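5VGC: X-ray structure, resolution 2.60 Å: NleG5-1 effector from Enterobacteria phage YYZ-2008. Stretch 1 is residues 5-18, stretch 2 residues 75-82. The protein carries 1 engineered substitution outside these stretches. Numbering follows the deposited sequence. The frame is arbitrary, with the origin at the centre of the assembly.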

# COMPACT_ATOMS: atom_id res chain seq x y z
N ASP A 5 -2.98 21.81 -34.45
CA ASP A 5 -2.45 23.13 -34.04
C ASP A 5 -3.34 23.82 -33.00
O ASP A 5 -4.57 23.84 -33.12
CB ASP A 5 -2.23 24.05 -35.25
CG ASP A 5 -3.52 24.58 -35.85
OD1 ASP A 5 -4.45 23.78 -36.06
OD2 ASP A 5 -3.59 25.81 -36.11
N LEU A 6 -2.69 24.37 -31.98
CA LEU A 6 -3.37 25.08 -30.90
C LEU A 6 -3.02 26.58 -30.82
O LEU A 6 -3.51 27.27 -29.92
CB LEU A 6 -3.07 24.39 -29.56
CG LEU A 6 -3.48 22.92 -29.49
CD1 LEU A 6 -3.08 22.33 -28.14
CD2 LEU A 6 -4.97 22.75 -29.74
N THR A 7 -2.22 27.07 -31.77
CA THR A 7 -1.93 28.51 -31.89
C THR A 7 -3.21 29.37 -31.82
O THR A 7 -3.24 30.34 -31.05
CB THR A 7 -1.12 28.86 -33.17
OG1 THR A 7 -0.14 27.84 -33.42
CG2 THR A 7 -0.44 30.22 -33.03
N PRO A 8 -4.27 29.00 -32.58
CA PRO A 8 -5.60 29.60 -32.40
C PRO A 8 -6.01 29.92 -30.95
O PRO A 8 -6.58 30.98 -30.70
CB PRO A 8 -6.55 28.54 -32.98
CG PRO A 8 -5.74 27.76 -33.96
CD PRO A 8 -4.28 28.09 -33.75
N TYR A 9 -5.71 29.01 -30.02
CA TYR A 9 -6.10 29.16 -28.61
C TYR A 9 -5.04 29.85 -27.74
O TYR A 9 -5.26 29.97 -26.53
CB TYR A 9 -6.48 27.79 -28.03
CG TYR A 9 -7.51 27.04 -28.85
CD1 TYR A 9 -7.12 26.14 -29.85
CD2 TYR A 9 -8.87 27.22 -28.63
CE1 TYR A 9 -8.06 25.45 -30.60
CE2 TYR A 9 -9.82 26.53 -29.39
CZ TYR A 9 -9.41 25.64 -30.36
OH TYR A 9 -10.33 24.95 -31.12
N ILE A 10 -3.93 30.31 -28.34
CA ILE A 10 -2.86 30.98 -27.59
C ILE A 10 -3.36 32.31 -27.00
O ILE A 10 -4.30 32.91 -27.53
CB ILE A 10 -1.61 31.21 -28.48
CG1 ILE A 10 -0.36 31.44 -27.62
CG2 ILE A 10 -1.81 32.37 -29.44
CD1 ILE A 10 0.93 31.48 -28.42
N LEU A 11 -2.75 32.75 -25.90
CA LEU A 11 -3.07 34.02 -25.26
C LEU A 11 -1.80 34.74 -24.84
O LEU A 11 -0.84 34.09 -24.44
CB LEU A 11 -3.96 33.80 -24.04
CG LEU A 11 -5.38 33.32 -24.29
CD1 LEU A 11 -6.03 32.93 -22.97
CD2 LEU A 11 -6.20 34.37 -25.04
N PRO A 12 -1.79 36.09 -24.90
CA PRO A 12 -0.57 36.85 -24.67
C PRO A 12 -0.36 37.20 -23.20
O PRO A 12 -1.33 37.50 -22.48
CB PRO A 12 -0.81 38.12 -25.49
CG PRO A 12 -2.28 38.34 -25.39
CD PRO A 12 -2.93 37.00 -25.15
N GLY A 13 0.90 37.16 -22.77
CA GLY A 13 1.29 37.59 -21.43
C GLY A 13 0.97 36.62 -20.30
O GLY A 13 1.13 36.98 -19.13
N VAL A 14 0.54 35.40 -20.63
CA VAL A 14 0.16 34.40 -19.63
C VAL A 14 0.49 32.98 -20.09
O VAL A 14 0.61 32.72 -21.30
CB VAL A 14 -1.35 34.50 -19.27
CG1 VAL A 14 -1.63 35.68 -18.35
CG2 VAL A 14 -2.20 34.58 -20.53
N SER A 15 0.60 32.07 -19.13
CA SER A 15 1.05 30.69 -19.39
C SER A 15 -0.06 29.66 -19.70
O SER A 15 0.22 28.46 -19.79
CB SER A 15 1.96 30.20 -18.26
OG SER A 15 1.56 30.74 -17.01
N PHE A 16 -1.30 30.12 -19.88
CA PHE A 16 -2.42 29.25 -20.31
C PHE A 16 -3.01 29.65 -21.68
O PHE A 16 -2.86 30.75 -22.17
CB PHE A 16 -3.52 29.19 -19.25
CG PHE A 16 -4.01 30.54 -18.79
CD1 PHE A 16 -5.07 31.16 -19.43
CD2 PHE A 16 -3.42 31.18 -17.70
CE1 PHE A 16 -5.53 32.39 -19.00
CE2 PHE A 16 -3.87 32.41 -17.27
CZ PHE A 16 -4.92 33.02 -17.92
N LEU A 17 -3.70 28.69 -22.28
CA LEU A 17 -4.46 28.83 -23.51
C LEU A 17 -5.95 28.98 -23.19
O LEU A 17 -6.41 28.64 -22.07
CB LEU A 17 -4.30 27.57 -24.37
CG LEU A 17 -2.92 26.95 -24.55
CD1 LEU A 17 -3.07 25.59 -25.23
CD2 LEU A 17 -2.02 27.83 -25.39
N SER A 18 -6.70 29.44 -24.19
CA SER A 18 -8.16 29.61 -24.09
C SER A 18 -8.90 28.28 -24.06
O SER A 18 -8.33 27.22 -24.38
CB SER A 18 -8.68 30.44 -25.26
OG SER A 18 -8.08 31.72 -25.30
N LEU A 75 7.76 24.85 -22.05
CA LEU A 75 7.52 23.98 -20.89
C LEU A 75 6.22 24.33 -20.14
O LEU A 75 5.45 23.43 -19.76
CB LEU A 75 8.74 23.98 -19.95
CG LEU A 75 10.00 23.28 -20.49
CD1 LEU A 75 11.18 23.48 -19.55
CD2 LEU A 75 9.78 21.80 -20.75
N GLN A 76 5.98 25.63 -19.95
CA GLN A 76 4.71 26.09 -19.36
C GLN A 76 3.52 25.60 -20.21
O GLN A 76 2.54 25.05 -19.67
CB GLN A 76 4.67 27.61 -19.18
CG GLN A 76 5.65 28.14 -18.14
CD GLN A 76 5.63 29.66 -17.98
OE1 GLN A 76 5.41 30.40 -18.93
NE2 GLN A 76 5.88 30.11 -16.76
N TYR A 77 3.61 25.80 -21.52
CA TYR A 77 2.54 25.33 -22.40
C TYR A 77 2.35 23.82 -22.36
O TYR A 77 1.20 23.35 -22.42
CB TYR A 77 2.70 25.85 -23.84
CG TYR A 77 2.27 27.31 -24.03
CD1 TYR A 77 1.02 27.76 -23.56
CD2 TYR A 77 3.10 28.22 -24.67
CE1 TYR A 77 0.63 29.08 -23.72
CE2 TYR A 77 2.71 29.55 -24.85
CZ TYR A 77 1.47 29.97 -24.37
OH TYR A 77 1.07 31.28 -24.54
N ILE A 78 3.44 23.07 -22.23
CA ILE A 78 3.34 21.61 -22.01
C ILE A 78 2.63 21.32 -20.69
O ILE A 78 1.73 20.47 -20.64
CB ILE A 78 4.70 20.86 -22.03
CG1 ILE A 78 5.29 20.90 -23.44
CG2 ILE A 78 4.52 19.39 -21.59
CD1 ILE A 78 6.65 20.25 -23.59
N GLU A 79 3.02 22.02 -19.62
CA GLU A 79 2.32 21.87 -18.34
C GLU A 79 0.82 22.11 -18.51
O GLU A 79 0.01 21.28 -18.06
CB GLU A 79 2.90 22.79 -17.27
CG GLU A 79 3.89 22.07 -16.38
CD GLU A 79 4.39 22.93 -15.26
OE1 GLU A 79 5.56 22.77 -14.85
OE2 GLU A 79 3.59 23.78 -14.79
N HIS A 80 0.47 23.22 -19.16
CA HIS A 80 -0.94 23.51 -19.44
C HIS A 80 -1.63 22.41 -20.26
O HIS A 80 -2.70 21.93 -19.89
CB HIS A 80 -1.14 24.83 -20.17
CG HIS A 80 -2.58 25.25 -20.25
ND1 HIS A 80 -3.39 24.95 -21.31
CD2 HIS A 80 -3.35 25.93 -19.36
CE1 HIS A 80 -4.60 25.44 -21.10
NE2 HIS A 80 -4.60 26.04 -19.92
N ILE A 81 -1.01 22.00 -21.35
CA ILE A 81 -1.63 20.97 -22.18
C ILE A 81 -1.85 19.70 -21.36
O ILE A 81 -2.93 19.10 -21.41
CB ILE A 81 -0.79 20.66 -23.45
CG1 ILE A 81 -0.82 21.85 -24.40
CG2 ILE A 81 -1.32 19.42 -24.16
CD1 ILE A 81 0.34 21.86 -25.37
N GLU A 82 -0.81 19.31 -20.62
CA GLU A 82 -0.88 18.16 -19.73
C GLU A 82 -2.03 18.30 -18.74
O GLU A 82 -2.84 17.38 -18.62
CB GLU A 82 0.45 17.94 -18.99
CG GLU A 82 1.51 17.30 -19.85
CD GLU A 82 2.84 17.13 -19.13
OE1 GLU A 82 3.02 17.70 -18.02
OE2 GLU A 82 3.71 16.42 -19.69

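The most unusual feature of this contact is the way main-chain atoms of an irregular segment, rather than side chains alone, gather around the aromatic rings of two helix residues, Tyr77 and His80, with no clear hydrogen bond joining the two stretches. Tyr77 is the centre of this arrangement. It gives up 106 Å² to the other stretch, more than any other residue here, out of 475 Å² buried on both sides together. Its CA-to-CB bond points sideways, but the ring carries the hydroxyl into the loop, where Tyr77 OH lies 3.4 Å from Leu11 O, 3.6 Å from Val14 O and 3.4 Å from Ile10 CG1. The first of these distances is compatible with a polar interaction, but the geometry does not settle whether a hydrogen bond forms.

The backbones are unlike in form. Residues 75-82 are helical throughout, with i-to-i+4 bonds such as His80 N to Gln76 O and Ile81 N to Tyr77 O, both 2.8 Å. The other stretch has a short 3-10 segment at residues 7-9 and is otherwise loop or turn. It is tied to itself by Tyr9 N to Leu6 O and Ser18 N to Tyr9 O, each 2.8 Å; the latter bond brings the end of the stretch back beside the 3-10 segment. The backbones come near at Ser15 and Gln76, whose CA atoms are 5.9 Å apart, and at Phe16 and His80, whose CA atoms are 6.0 Å apart.

Leu17 touches three residues of the helix, Tyr77, His80 and Ile81. Its CD2 packs 3.4 Å from Tyr77 CE1, an apolar contact oblique to the ring, while its CD1 reaches to 4.4 Å from Ile81 CG1. Leu6 CD1 also lies 4.4 Å from Ile81 CG1, so two leucines meet the same isoleucine carbon in looser van der Waals packing. Toward His80, Leu17 N sits over one ring face, 3.6 Å from His80 CE1, and Phe16 CA lies over that ring as well.

Phe16 meets His80 through the base of its side chain: Phe16 CB is 3.3 Å from His80 CD2, yet the CA-to-CB bond points away overall and the aromatic ring is not what makes this contact. Phe16 O instead approaches the edge of the Tyr77 ring, 4.2 Å from CE1 of that tyrosine, a position that suits a carbonyl oxygen electrostatically, although at this distance the effect can only be slight. The CA-to-CB bond of Gln76 points toward the loop, and Gln76 OE1 comes within 3.5 Å of Ser15 CB, a van der Waals contact with a carbon.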